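PDB 2X7X: sensor protein from Bacteroides thetaiotaomicron, which binds fructose through the periplasmic domain seen here and, as a hybrid two-component system, probably relays that signal by histidine autophosphorylation to gene transcription. Local coordinates for residues A[127-133]-A[159-163]; A[109-115]-A[145-150]; A[76-81]-A[97-101]; A[93-97]-A[140-145]. Residue numbers count along the deposited sequence, not the author numbering.

Contact 1 of 4, residues A[127-133]-A[159-163]; sequences GKGNIVE and DIKLI. With K (potassium ion), chain G.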
loop_
_atom_site.group_PDB
_atom_site.type_symbol
_atom_site.label_atom_id
_atom_site.label_comp_id
_atom_site.label_asym_id
_atom_site.label_seq_id
_atom_site.Cartn_x
_atom_site.Cartn_y
_atom_site.Cartn_z
ATOM N N GLY A 127 -24.481 5.482 -16.975
ATOM C CA GLY A 127 -24.672 6.272 -18.201
ATOM C C GLY A 127 -25.677 7.408 -18.159
ATOM O O GLY A 127 -25.835 8.141 -19.139
ATOM N N LYS A 128 -26.342 7.570 -17.016
ATOM C CA LYS A 128 -27.446 8.522 -16.880
ATOM C C LYS A 128 -27.353 9.260 -15.541
ATOM O O LYS A 128 -27.293 8.629 -14.486
ATOM C CB LYS A 128 -28.796 7.780 -17.012
ATOM C CG LYS A 128 -30.071 8.675 -16.897
ATOM C CD LYS A 128 -31.360 7.957 -17.405
ATOM C CE LYS A 128 -32.628 8.844 -17.192
ATOM N NZ LYS A 128 -32.652 10.139 -17.969
ATOM N N GLY A 129 -27.334 10.591 -15.586
ATOM C CA GLY A 129 -27.340 11.377 -14.364
ATOM C C GLY A 129 -26.759 12.779 -14.430
ATOM O O GLY A 129 -26.096 13.158 -15.408
ATOM N N ASN A 130 -27.013 13.545 -13.370
ATOM C CA ASN A 130 -26.577 14.931 -13.279
ATOM C C ASN A 130 -25.363 15.091 -12.364
ATOM O O ASN A 130 -25.365 14.597 -11.235
ATOM C CB ASN A 130 -27.712 15.798 -12.746
ATOM C CG ASN A 130 -28.923 15.795 -13.644
ATOM O OD1 ASN A 130 -28.820 15.728 -14.875
ATOM N ND2 ASN A 130 -30.091 15.882 -13.030
ATOM N N ILE A 131 -24.346 15.787 -12.858
ATOM C CA ILE A 131 -23.099 16.002 -12.129
ATOM C C ILE A 131 -22.924 17.490 -11.835
ATOM O O ILE A 131 -23.229 18.336 -12.693
ATOM C CB ILE A 131 -21.853 15.548 -12.953
ATOM C CG1 ILE A 131 -22.054 14.160 -13.551
ATOM C CG2 ILE A 131 -20.577 15.596 -12.102
ATOM C CD1 ILE A 131 -20.876 13.699 -14.435
ATOM N N VAL A 132 -22.441 17.808 -10.637
ATOM C CA VAL A 132 -21.935 19.149 -10.368
ATOM C C VAL A 132 -20.412 19.078 -10.172
ATOM O O VAL A 132 -19.908 18.081 -9.630
ATOM C CB VAL A 132 -22.674 19.848 -9.185
ATOM C CG1 VAL A 132 -24.132 20.065 -9.532
ATOM C CG2 VAL A 132 -22.573 19.051 -7.886
ATOM N N GLU A 133 -19.695 20.114 -10.630
ATOM C CA GLU A 133 -18.227 20.192 -10.555
ATOM C C GLU A 133 -17.779 21.340 -9.678
ATOM O O GLU A 133 -18.255 22.453 -9.817
ATOM C CB GLU A 133 -17.609 20.367 -11.945
ATOM C CG GLU A 133 -16.082 20.254 -11.989
ATOM C CD GLU A 133 -15.483 20.401 -13.391
ATOM O OE1 GLU A 133 -16.119 21.018 -14.271
ATOM O OE2 GLU A 133 -14.350 19.927 -13.622
ATOM N N ASP A 159 -26.278 11.152 -21.772
ATOM C CA ASP A 159 -27.178 11.314 -20.623
ATOM C C ASP A 159 -26.479 11.532 -19.294
ATOM O O ASP A 159 -27.119 11.548 -18.235
ATOM C CB ASP A 159 -28.172 10.170 -20.541
ATOM C CG ASP A 159 -29.147 10.184 -21.697
ATOM O OD1 ASP A 159 -29.821 11.237 -21.885
ATOM O OD2 ASP A 159 -29.217 9.151 -22.419
ATOM N N ILE A 160 -25.160 11.670 -19.355
ATOM C CA ILE A 160 -24.398 12.221 -18.251
ATOM C C ILE A 160 -24.296 13.713 -18.544
ATOM O O ILE A 160 -23.788 14.092 -19.601
ATOM C CB ILE A 160 -22.973 11.611 -18.171
ATOM C CG1 ILE A 160 -23.016 10.119 -17.813
ATOM C CG2 ILE A 160 -22.097 12.403 -17.202
ATOM C CD1 ILE A 160 -23.682 9.806 -16.509
ATOM N N LYS A 161 -24.785 14.548 -17.633
ATOM C CA LYS A 161 -24.810 15.987 -17.860
ATOM C C LYS A 161 -24.170 16.795 -16.742
ATOM O O LYS A 161 -24.506 16.641 -15.579
ATOM C CB LYS A 161 -26.239 16.463 -18.061
ATOM C CG LYS A 161 -26.977 15.720 -19.174
ATOM C CD LYS A 161 -28.441 16.100 -19.222
ATOM C CE LYS A 161 -29.191 15.246 -20.240
ATOM N NZ LYS A 161 -30.561 14.832 -19.724
ATOM N N LEU A 162 -23.243 17.666 -17.112
ATOM C CA LEU A 162 -22.746 18.659 -16.202
ATOM C C LEU A 162 -23.771 19.798 -16.100
ATOM O O LEU A 162 -23.948 20.569 -17.049
ATOM C CB LEU A 162 -21.376 19.169 -16.658
ATOM C CG LEU A 162 -20.721 20.178 -15.709
ATOM C CD1 LEU A 162 -20.492 19.572 -14.317
ATOM C CD2 LEU A 162 -19.425 20.707 -16.287
ATOM N N ILE A 163 -24.442 19.896 -14.949
ATOM C CA ILE A 163 -25.498 20.897 -14.745
ATOM C C ILE A 163 -25.071 22.123 -13.921
ATOM O O ILE A 163 -25.830 23.092 -13.812
ATOM C CB ILE A 163 -26.785 20.277 -14.108
ATOM C CG1 ILE A 163 -26.519 19.802 -12.666
ATOM C CG2 ILE A 163 -27.332 19.164 -14.973
ATOM C CD1 ILE A 163 -27.778 19.643 -11.815
HETATM K K K G . -22.642 14.454 -22.000
HETATM O O HOH W 1 -25.508 8.613 -21.741
HETATM O O HOH W 2 -21.442 16.822 -21.625
HETATM O O HOH W 3 -22.526 13.614 -24.846
#

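Contact 2 of 4, residues A[109-115]-A[145-150]; sequences DNYEIGR and ERHQGF. With FRU (beta-D-fructofuranose), chain E.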
loop_
_atom_site.group_PDB
_atom_site.type_symbol
_atom_site.label_atom_id
_atom_site.label_comp_id
_atom_site.label_asym_id
_atom_site.label_seq_id
_atom_site.Cartn_x
_atom_site.Cartn_y
_atom_site.Cartn_z
ATOM N N ASP A 109 -0.330 13.484 -15.019
ATOM C CA ASP A 109 -1.190 14.069 -16.066
ATOM C C ASP A 109 -2.595 14.409 -15.558
ATOM O O ASP A 109 -3.434 13.525 -15.352
ATOM C CB ASP A 109 -1.278 13.169 -17.300
ATOM C CG ASP A 109 -1.911 13.873 -18.493
ATOM O OD1 ASP A 109 -1.767 13.358 -19.620
ATOM O OD2 ASP A 109 -2.537 14.945 -18.325
ATOM N N ASN A 110 -2.853 15.699 -15.389
ATOM C CA ASN A 110 -4.123 16.130 -14.829
ATOM C C ASN A 110 -5.288 15.923 -15.774
ATOM O O ASN A 110 -6.419 15.719 -15.328
ATOM C CB ASN A 110 -4.033 17.569 -14.290
ATOM C CG ASN A 110 -3.276 17.640 -12.965
ATOM O OD1 ASN A 110 -3.815 17.314 -11.916
ATOM N ND2 ASN A 110 -2.018 18.026 -13.020
ATOM N N TYR A 111 -5.015 15.950 -17.077
ATOM C CA TYR A 111 -6.061 15.769 -18.076
ATOM C C TYR A 111 -6.571 14.333 -17.993
ATOM O O TYR A 111 -7.779 14.086 -17.949
ATOM C CB TYR A 111 -5.524 16.077 -19.467
ATOM C CG TYR A 111 -6.546 16.046 -20.585
ATOM C CD1 TYR A 111 -6.884 14.852 -21.223
ATOM C CD2 TYR A 111 -7.158 17.216 -21.027
ATOM C CE1 TYR A 111 -7.819 14.826 -22.260
ATOM C CE2 TYR A 111 -8.090 17.192 -22.067
ATOM C CZ TYR A 111 -8.408 15.995 -22.674
ATOM O OH TYR A 111 -9.319 15.981 -23.702
ATOM N N GLU A 112 -5.637 13.392 -17.944
ATOM C CA GLU A 112 -5.965 11.986 -17.832
ATOM C C GLU A 112 -6.699 11.645 -16.543
ATOM O O GLU A 112 -7.568 10.779 -16.532
ATOM C CB GLU A 112 -4.706 11.138 -17.978
ATOM C CG GLU A 112 -4.342 10.902 -19.437
ATOM C CD GLU A 112 -5.497 10.303 -20.242
ATOM O OE1 GLU A 112 -5.728 10.785 -21.374
ATOM O OE2 GLU A 112 -6.182 9.371 -19.728
ATOM N N ILE A 113 -6.348 12.330 -15.460
ATOM C CA ILE A 113 -7.077 12.183 -14.195
ATOM C C ILE A 113 -8.539 12.618 -14.352
ATOM O O ILE A 113 -9.439 11.908 -13.925
ATOM C CB ILE A 113 -6.366 12.898 -13.024
ATOM C CG1 ILE A 113 -5.090 12.151 -12.692
ATOM C CG2 ILE A 113 -7.246 12.929 -11.796
ATOM C CD1 ILE A 113 -4.141 12.911 -11.832
ATOM N N GLY A 114 -8.757 13.751 -15.009
ATOM C CA GLY A 114 -10.099 14.239 -15.263
ATOM C C GLY A 114 -10.865 13.211 -16.063
ATOM O O GLY A 114 -12.004 12.845 -15.724
ATOM N N ARG A 115 -10.220 12.732 -17.121
ATOM C CA ARG A 115 -10.782 11.713 -17.986
ATOM C C ARG A 115 -11.201 10.508 -17.167
ATOM O O ARG A 115 -12.352 10.077 -17.252
ATOM C CB ARG A 115 -9.752 11.320 -19.015
ATOM C CG ARG A 115 -10.305 10.664 -20.243
ATOM C CD ARG A 115 -9.257 9.699 -20.802
ATOM N NE ARG A 115 -9.540 9.359 -22.182
ATOM C CZ ARG A 115 -9.493 10.238 -23.179
ATOM N NH1 ARG A 115 -9.763 9.850 -24.425
ATOM N NH2 ARG A 115 -9.167 11.505 -22.923
ATOM N N GLU A 145 -7.073 21.408 -16.620
ATOM C CA GLU A 145 -6.999 20.072 -17.186
ATOM C C GLU A 145 -7.980 19.117 -16.508
ATOM O O GLU A 145 -8.712 18.398 -17.199
ATOM C CB GLU A 145 -5.568 19.548 -17.161
ATOM C CG GLU A 145 -4.688 20.218 -18.184
ATOM C CD GLU A 145 -3.197 20.062 -17.921
ATOM O OE1 GLU A 145 -2.765 19.015 -17.369
ATOM O OE2 GLU A 145 -2.448 21.008 -18.281
ATOM N N ARG A 146 -8.046 19.121 -15.179
ATOM C CA ARG A 146 -9.071 18.333 -14.496
ATOM C C ARG A 146 -10.471 18.566 -15.070
ATOM O O ARG A 146 -11.300 17.657 -15.085
ATOM C CB ARG A 146 -9.034 18.542 -12.982
ATOM C CG ARG A 146 -7.929 17.731 -12.328
ATOM C CD ARG A 146 -7.549 18.242 -10.951
ATOM N NE ARG A 146 -6.231 17.753 -10.569
ATOM C CZ ARG A 146 -5.714 17.801 -9.338
ATOM N NH1 ARG A 146 -6.418 18.304 -8.322
ATOM N NH2 ARG A 146 -4.468 17.357 -9.131
ATOM N N HIS A 147 -10.728 19.765 -15.574
ATOM C CA HIS A 147 -12.031 20.038 -16.175
ATOM C C HIS A 147 -12.106 19.540 -17.612
ATOM O O HIS A 147 -13.090 18.904 -17.990
ATOM C CB HIS A 147 -12.394 21.516 -16.075
ATOM C CG HIS A 147 -13.629 21.892 -16.832
ATOM N ND1 HIS A 147 -14.899 21.652 -16.353
ATOM C CD2 HIS A 147 -13.786 22.507 -18.030
ATOM C CE1 HIS A 147 -15.784 22.095 -17.228
ATOM N NE2 HIS A 147 -15.135 22.617 -18.253
ATOM N N GLN A 148 -11.060 19.797 -18.394
ATOM C CA GLN A 148 -11.049 19.461 -19.822
ATOM C C GLN A 148 -11.182 17.950 -20.033
ATOM O O GLN A 148 -11.967 17.494 -20.876
ATOM C CB GLN A 148 -9.766 19.957 -20.489
ATOM C CG GLN A 148 -9.695 21.439 -20.746
ATOM C CD GLN A 148 -8.245 21.957 -20.901
ATOM O OE1 GLN A 148 -7.985 23.149 -20.718
ATOM N NE2 GLN A 148 -7.300 21.060 -21.233
ATOM N N GLY A 149 -10.409 17.191 -19.254
ATOM C CA GLY A 149 -10.333 15.741 -19.375
ATOM C C GLY A 149 -11.651 15.135 -18.984
ATOM O O GLY A 149 -12.113 14.178 -19.593
ATOM N N PHE A 150 -12.270 15.724 -17.975
ATOM C CA PHE A 150 -13.563 15.275 -17.510
ATOM C C PHE A 150 -14.652 15.546 -18.541
ATOM O O PHE A 150 -15.546 14.719 -18.717
ATOM C CB PHE A 150 -13.883 15.971 -16.193
ATOM C CG PHE A 150 -15.323 15.936 -15.818
ATOM C CD1 PHE A 150 -15.898 14.769 -15.346
ATOM C CD2 PHE A 150 -16.095 17.078 -15.922
ATOM C CE1 PHE A 150 -17.222 14.740 -14.980
ATOM C CE2 PHE A 150 -17.433 17.058 -15.572
ATOM C CZ PHE A 150 -17.998 15.891 -15.099
HETATM C C1 FRU E . -2.115 20.843 -2.962
HETATM C C2 FRU E . -3.251 20.852 -3.969
HETATM C C3 FRU E . -3.856 19.464 -4.166
HETATM C C4 FRU E . -4.134 19.446 -5.656
HETATM C C5 FRU E . -2.911 20.179 -6.190
HETATM C C6 FRU E . -3.081 20.815 -7.568
HETATM O O1 FRU E . -1.829 22.177 -2.551
HETATM O O2 FRU E . -4.222 21.815 -3.549
HETATM O O3 FRU E . -5.016 19.238 -3.352
HETATM O O4 FRU E . -4.276 18.121 -6.180
HETATM O O5 FRU E . -2.724 21.228 -5.236
HETATM O O6 FRU E . -1.821 21.362 -8.004
HETATM O O HOH W 4 -0.796 18.435 -15.937
#

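Contact 3 of 4, residues A[76-81]-A[97-101]; sequences MTPIVE and ILSDK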
loop_
_atom_site.group_PDB
_atom_site.type_symbol
_atom_site.label_atom_id
_atom_site.label_comp_id
_atom_site.label_asym_id
_atom_site.label_seq_id
_atom_site.Cartn_x
_atom_site.Cartn_y
_atom_site.Cartn_z
ATOM N N MET A 76 2.375 33.791 -13.437
ATOM C CA MET A 76 3.695 33.348 -13.021
ATOM C C MET A 76 4.675 33.134 -14.177
ATOM O O MET A 76 5.886 33.008 -13.954
ATOM C CB MET A 76 3.593 32.084 -12.168
ATOM C CG MET A 76 4.459 32.136 -10.908
ATOM S SD MET A 76 4.066 33.559 -9.837
ATOM C CE MET A 76 2.298 33.401 -9.704
ATOM N N THR A 77 4.161 33.093 -15.402
ATOM C CA THR A 77 5.007 32.853 -16.574
ATOM C C THR A 77 6.162 33.865 -16.680
ATOM O O THR A 77 7.319 33.457 -16.699
ATOM C CB THR A 77 4.181 32.755 -17.893
ATOM O OG1 THR A 77 3.327 31.608 -17.831
ATOM C CG2 THR A 77 5.098 32.623 -19.114
ATOM N N PRO A 78 5.862 35.180 -16.713
ATOM C CA PRO A 78 6.988 36.129 -16.784
ATOM C C PRO A 78 8.036 35.888 -15.686
ATOM O O PRO A 78 9.248 35.888 -15.963
ATOM C CB PRO A 78 6.319 37.504 -16.619
ATOM C CG PRO A 78 4.896 37.227 -16.180
ATOM C CD PRO A 78 4.557 35.869 -16.686
ATOM N N ILE A 79 7.564 35.637 -14.468
ATOM C CA ILE A 79 8.446 35.440 -13.325
ATOM C C ILE A 79 9.352 34.205 -13.438
ATOM O O ILE A 79 10.504 34.240 -13.019
ATOM C CB ILE A 79 7.661 35.485 -12.000
ATOM C CG1 ILE A 79 7.494 36.932 -11.550
ATOM C CG2 ILE A 79 8.391 34.727 -10.893
ATOM C CD1 ILE A 79 6.407 37.710 -12.253
ATOM N N VAL A 80 8.852 33.118 -14.007
ATOM C CA VAL A 80 9.713 31.951 -14.206
ATOM C C VAL A 80 10.702 32.191 -15.361
ATOM O O VAL A 80 11.858 31.747 -15.301
ATOM C CB VAL A 80 8.897 30.629 -14.371
ATOM C CG1 VAL A 80 9.771 29.484 -14.843
ATOM C CG2 VAL A 80 8.254 30.250 -13.063
ATOM N N GLU A 81 10.249 32.900 -16.399
ATOM C CA GLU A 81 11.112 33.248 -17.531
ATOM C C GLU A 81 12.344 34.055 -17.102
ATOM O O GLU A 81 13.457 33.769 -17.556
ATOM C CB GLU A 81 10.325 33.968 -18.623
ATOM C CG GLU A 81 9.591 33.010 -19.555
ATOM C CD GLU A 81 8.608 33.700 -20.493
ATOM O OE1 GLU A 81 8.103 33.024 -21.413
ATOM O OE2 GLU A 81 8.333 34.910 -20.311
ATOM N N ILE A 97 3.478 26.422 -16.383
ATOM C CA ILE A 97 3.380 27.781 -16.913
ATOM C C ILE A 97 3.003 27.709 -18.390
ATOM O O ILE A 97 2.674 26.632 -18.900
ATOM C CB ILE A 97 4.680 28.595 -16.704
ATOM C CG1 ILE A 97 5.880 27.891 -17.338
ATOM C CG2 ILE A 97 4.914 28.857 -15.222
ATOM C CD1 ILE A 97 7.126 28.750 -17.431
ATOM N N LEU A 98 3.055 28.847 -19.078
ATOM C CA LEU A 98 2.571 28.923 -20.452
ATOM C C LEU A 98 3.661 29.086 -21.509
ATOM O O LEU A 98 3.390 29.526 -22.622
ATOM C CB LEU A 98 1.512 30.025 -20.576
ATOM C CG LEU A 98 0.284 29.843 -19.675
ATOM C CD1 LEU A 98 -0.703 30.971 -19.879
ATOM C CD2 LEU A 98 -0.380 28.463 -19.884
ATOM N N SER A 99 4.889 28.718 -21.168
ATOM C CA SER A 99 5.979 28.718 -22.131
ATOM C C SER A 99 6.943 27.603 -21.793
ATOM O O SER A 99 6.734 26.868 -20.829
ATOM C CB SER A 99 6.708 30.054 -22.136
ATOM O OG SER A 99 7.381 30.244 -20.912
ATOM N N ASP A 100 8.007 27.491 -22.583
ATOM C CA ASP A 100 8.926 26.355 -22.510
ATOM C C ASP A 100 10.251 26.792 -21.912
ATOM O O ASP A 100 11.275 26.125 -22.063
ATOM C CB ASP A 100 9.141 25.776 -23.912
ATOM C CG ASP A 100 9.789 26.774 -24.878
ATOM O OD1 ASP A 100 9.694 28.009 -24.679
ATOM O OD2 ASP A 100 10.396 26.307 -25.855
ATOM N N LYS A 101 10.230 27.936 -21.245
ATOM C CA LYS A 101 11.443 28.485 -20.685
ATOM C C LYS A 101 11.603 27.995 -19.254
ATOM O O LYS A 101 11.338 28.718 -18.291
ATOM C CB LYS A 101 11.456 30.014 -20.826
ATOM C CG LYS A 101 11.647 30.469 -22.296
ATOM C CD LYS A 101 11.594 32.005 -22.467
ATOM C CE LYS A 101 12.065 32.445 -23.855
ATOM N NZ LYS A 101 11.298 31.739 -24.929
#

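Contact 4 of 4, residues A[93-97]-A[140-145]; sequences VDRKI and STPAME. With FRU (beta-D-fructofuranose), chain E.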
loop_
_atom_site.group_PDB
_atom_site.type_symbol
_atom_site.label_atom_id
_atom_site.label_comp_id
_atom_site.label_asym_id
_atom_site.label_seq_id
_atom_site.Cartn_x
_atom_site.Cartn_y
_atom_site.Cartn_z
ATOM N N VAL A 93 7.146 21.668 -10.994
ATOM C CA VAL A 93 6.438 20.537 -10.406
ATOM C C VAL A 93 4.930 20.761 -10.410
ATOM O O VAL A 93 4.460 21.861 -10.069
ATOM C CB VAL A 93 6.881 20.258 -8.944
ATOM C CG1 VAL A 93 6.240 18.979 -8.455
ATOM C CG2 VAL A 93 8.366 20.099 -8.868
ATOM N N ASP A 94 4.185 19.714 -10.779
ATOM C CA ASP A 94 2.730 19.653 -10.551
ATOM C C ASP A 94 1.945 20.695 -11.373
ATOM O O ASP A 94 1.208 20.325 -12.281
ATOM C CB ASP A 94 2.425 19.669 -9.024
ATOM C CG ASP A 94 1.135 20.380 -8.667
ATOM O OD1 ASP A 94 0.062 20.016 -9.189
ATOM O OD2 ASP A 94 1.178 21.303 -7.828
ATOM N N ARG A 95 2.101 21.978 -11.075
ATOM C CA ARG A 95 1.480 23.015 -11.888
ATOM C C ARG A 95 2.453 23.519 -12.942
ATOM O O ARG A 95 3.661 23.429 -12.755
ATOM C CB ARG A 95 0.998 24.156 -11.021
ATOM C CG ARG A 95 0.156 23.673 -9.898
ATOM C CD ARG A 95 -0.701 24.759 -9.317
ATOM N NE ARG A 95 -1.434 24.219 -8.176
ATOM C CZ ARG A 95 -2.126 24.946 -7.312
ATOM N NH1 ARG A 95 -2.205 26.272 -7.426
ATOM N NH2 ARG A 95 -2.731 24.331 -6.321
ATOM N N LYS A 96 1.918 24.023 -14.052
ATOM C CA LYS A 96 2.725 24.430 -15.211
ATOM C C LYS A 96 2.642 25.945 -15.461
ATOM O O LYS A 96 1.825 26.649 -14.859
ATOM C CB LYS A 96 2.224 23.745 -16.494
ATOM C CG LYS A 96 2.371 22.237 -16.625
ATOM C CD LYS A 96 1.408 21.796 -17.731
ATOM C CE LYS A 96 1.446 20.322 -18.027
ATOM N NZ LYS A 96 0.285 19.918 -18.893
ATOM N N ILE A 97 3.478 26.422 -16.383
ATOM C CA ILE A 97 3.380 27.781 -16.913
ATOM C C ILE A 97 3.003 27.709 -18.390
ATOM O O ILE A 97 2.674 26.632 -18.900
ATOM C CB ILE A 97 4.680 28.595 -16.704
ATOM C CG1 ILE A 97 5.880 27.891 -17.338
ATOM C CG2 ILE A 97 4.914 28.857 -15.222
ATOM C CD1 ILE A 97 7.126 28.750 -17.431
ATOM N N SER A 140 -5.113 27.914 -12.522
ATOM C CA SER A 140 -4.055 26.922 -12.294
ATOM C C SER A 140 -4.191 25.805 -13.324
ATOM O O SER A 140 -5.306 25.476 -13.724
ATOM C CB SER A 140 -4.104 26.359 -10.865
ATOM O OG SER A 140 -5.330 25.691 -10.603
ATOM N N THR A 141 -3.078 25.219 -13.758
ATOM C CA THR A 141 -3.170 24.217 -14.827
ATOM C C THR A 141 -3.838 22.898 -14.401
ATOM O O THR A 141 -4.474 22.247 -15.242
ATOM C CB THR A 141 -1.828 23.966 -15.609
ATOM O OG1 THR A 141 -0.840 23.368 -14.758
ATOM C CG2 THR A 141 -1.291 25.266 -16.207
ATOM N N PRO A 142 -3.722 22.506 -13.106
ATOM C CA PRO A 142 -4.477 21.299 -12.790
ATOM C C PRO A 142 -5.992 21.519 -12.846
ATOM O O PRO A 142 -6.684 20.685 -13.404
ATOM C CB PRO A 142 -3.979 20.923 -11.395
ATOM C CG PRO A 142 -2.624 21.527 -11.321
ATOM C CD PRO A 142 -2.751 22.826 -12.045
ATOM N N ALA A 143 -6.508 22.638 -12.337
ATOM C CA ALA A 143 -7.963 22.894 -12.443
ATOM C C ALA A 143 -8.454 22.898 -13.902
ATOM O O ALA A 143 -9.500 22.324 -14.209
ATOM C CB ALA A 143 -8.356 24.187 -11.753
ATOM N N MET A 144 -7.699 23.551 -14.782
ATOM C CA MET A 144 -8.012 23.604 -16.200
ATOM C C MET A 144 -8.143 22.196 -16.777
ATOM O O MET A 144 -9.179 21.841 -17.354
ATOM C CB MET A 144 -6.913 24.348 -16.969
ATOM C CG MET A 144 -6.945 25.867 -16.863
ATOM S SD MET A 144 -5.416 26.647 -17.490
ATOM C CE MET A 144 -5.737 28.310 -16.902
ATOM N N GLU A 145 -7.073 21.408 -16.620
ATOM C CA GLU A 145 -6.999 20.072 -17.186
ATOM C C GLU A 145 -7.980 19.117 -16.508
ATOM O O GLU A 145 -8.712 18.398 -17.199
ATOM C CB GLU A 145 -5.568 19.548 -17.161
ATOM C CG GLU A 145 -4.688 20.218 -18.184
ATOM C CD GLU A 145 -3.197 20.062 -17.921
ATOM O OE1 GLU A 145 -2.765 19.015 -17.369
ATOM O OE2 GLU A 145 -2.448 21.008 -18.281
HETATM C C1 FRU E . -2.115 20.843 -2.962
HETATM C C2 FRU E . -3.251 20.852 -3.969
HETATM C C3 FRU E . -3.856 19.464 -4.166
HETATM C C4 FRU E . -4.134 19.446 -5.656
HETATM C C5 FRU E . -2.911 20.179 -6.190
HETATM C C6 FRU E . -3.081 20.815 -7.568
HETATM O O1 FRU E . -1.829 22.177 -2.551
HETATM O O2 FRU E . -4.222 21.815 -3.549
HETATM O O3 FRU E . -5.016 19.238 -3.352
HETATM O O4 FRU E . -4.276 18.121 -6.180
HETATM O O5 FRU E . -2.724 21.228 -5.236
HETATM O O6 FRU E . -1.821 21.362 -8.004
HETATM O O HOH W 5 -0.526 20.792 -14.591
HETATM O O HOH W 6 -0.493 26.672 -12.996
HETATM O O HOH W 4 -0.796 18.435 -15.937
#

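Contact 1 of 4, residues A[127-133]-A[159-163]
I131, I160 and L162 bury the most surface here (78, 73 and 66 Å²), and all three point to one face of a parallel strand pair whose axes differ by only 6°. I131 is bridged with L162, and its CD1 meets I160 CG2 at 3.3 Å. Its backbone carries half of the ladder: I131 N donates to K161 O (2.9 Å) and I131 O accepts from I163 N (3.0 Å). G129 repeats the pattern, with N to D159 O at 2.8 Å and O from K161 N at 2.9 Å. L162, with chi1 t and chi2 p, brings CD1 to 3.8 Å from E133 CB. Helix 141-155 packs on this face, F150 on I131 and M151 on L162, as expected of a beta-alpha-beta unit. On the outer edge, I160 O turns away from 127-133 and binds potassium at 2.7 Å, joined by the carbonyls of I154 and F157 and two waters. The chemistry thus divides: apolar groups meet the helix, while an edge-strand carbonyl is satisfied by a cation.

Contact 2 of 4, residues A[109-115]-A[145-150]
D109 is the N-cap of helix 110-124: its OD2 accepts from Y111 N at 3.0 Å and, weakly, from E112 N at 3.5 Å. N110 follows, pointing toward helix 141-155; its OD1 receives both R146 NE (2.8 Å) and R146 NH2 (2.9 Å), while a water joins N110 ND2 (3.2 Å) to OE1 (2.5 Å) of E145, which is also salt-bridged to K96. Y111 lays its ring over G149, whose CA stands 3.6 Å from the ring centroid and 5° off its normal, a CH-pi contact. At G114 the backbones meet: a CB there would lie 2.6 Å from R146 O, and one on G149 would lie 1.9 Å from Y111 O. R115 CA then reaches G149 O at 3.2 Å. Two glycines therefore permit an axis separation of 6.3 Å at a crossing angle of -47°. The N110-bound R146 also gives NH1 and NH2 to fructose O4 (3.0 and 3.1 Å), placing this helix pair at the sugar cleft of a type I periplasmic-binding-protein fold.

Contact 3 of 4, residues A[76-81]-A[97-101]
In the first lobe of this two-lobed periplasmic-binding-protein fold, helix 73-85 flanks the parallel sheet, and the loop 97-101, between strands 90-93 and 104-108, folds back along it. The contact depends on rotamers at T77, V80 and E81, one helical face, meeting I97, S99 and K101. T77 adopts chi1 m (-65°), which lets OG1 bond to A73 O one turn earlier and also accept from L98 N at 3.0 Å (154° at the hydrogen). The same OG1 lies 3.5 Å from I97 CB. I97 is p at chi1 and t at chi2, a combination that carries its CD1 to 3.8 Å from CG1 of V80, itself t at chi1. A70 and L92 also touch I97, so this isoleucine fills a hydrophobic pocket between helix, loop and sheet. M76 has an off-well chi1 of -134° and ends away from the loop, against N48 and Q51 of helix 48-60. P78 N makes no bond to the preceding turn, and the helix kinks there, yet the E81 N to T77 O bond (3.0 Å) is made across the kink. K101, t at chi2 and chi3, runs its aliphatic part along E81, with K101 CD 3.7 Å from E81 CG. E81 itself is m then t, extended enough for its carboxylate to reach the loop, while S99 takes p at chi1; S99 OG donates to E81 OE1 at 2.9 Å.

Contact 4 of 4, residues A[93-97]-A[140-145]
The R95 side chain lies along P142, with R95 CG 3.7 Å from P142 CD and S140 OG, hydrogen-bonded to L137 O, over one face of the R95 guanidinium. R95 belongs to the loop after strand 90-93 in the first lobe; S140 is the N-cap of helix 141-155 in the second, and T141 and P142 form its first turn, so the contact spans the ligand cleft. The loop is bent at D94, whose phi/psi of 66/-68° and weak R95 N to V93 O bond (2.6 Å) describe a classic gamma turn. This bend presents two successive side chains to fructose: D94 OD1 accepts from O6 at 2.6 Å, R95 NE donates to O6 at 2.9 Å and R95 NH2 to O5 at 3.3 Å. D94 is also held by Y245 and by a salt bridge to R20. P142 CG approaches fructose O6 at 3.4 Å, so both lobes touch the same hydroxyl. Behind the sugar, T141 OG1 accepts from K96 N at 2.9 Å. One water links T141 OG1 (2.6 Å) to D94 O (2.9 Å), another T141 N (3.1 Å) to K96 O (3.0 Å). Farther along the helix, K96 NZ forms a salt bridge with E145 OE2 at 3.0 Å. Polar and water-mediated bonds thus join the lobes in addition to the sugar hydroxyl both touch, consistent with a closed cleft coupled to fructose binding.

In the fold
Along the chain, contact 3 comes first: it brings the loop after strand 90-93 back onto helix 73-85, within the first lobe. Contact 4 opens on the same loop, overlapping contact 3 at I97, and runs on to the N-terminal end of helix 141-155, joining the two lobes across the fructose site. Contact 2 opens at residue 109 and closes at 145-150, crossing contact 4 and sharing E145 with it. Contact 1, from 127-133 to 159-163, crosses both, closing a beta-alpha-beta unit in the second lobe. It touches contact 2 through E133 with H147 and I131 with F150. No contact nests within another; together they lead from first-lobe packing through the cleft to the second-lobe sheet edge.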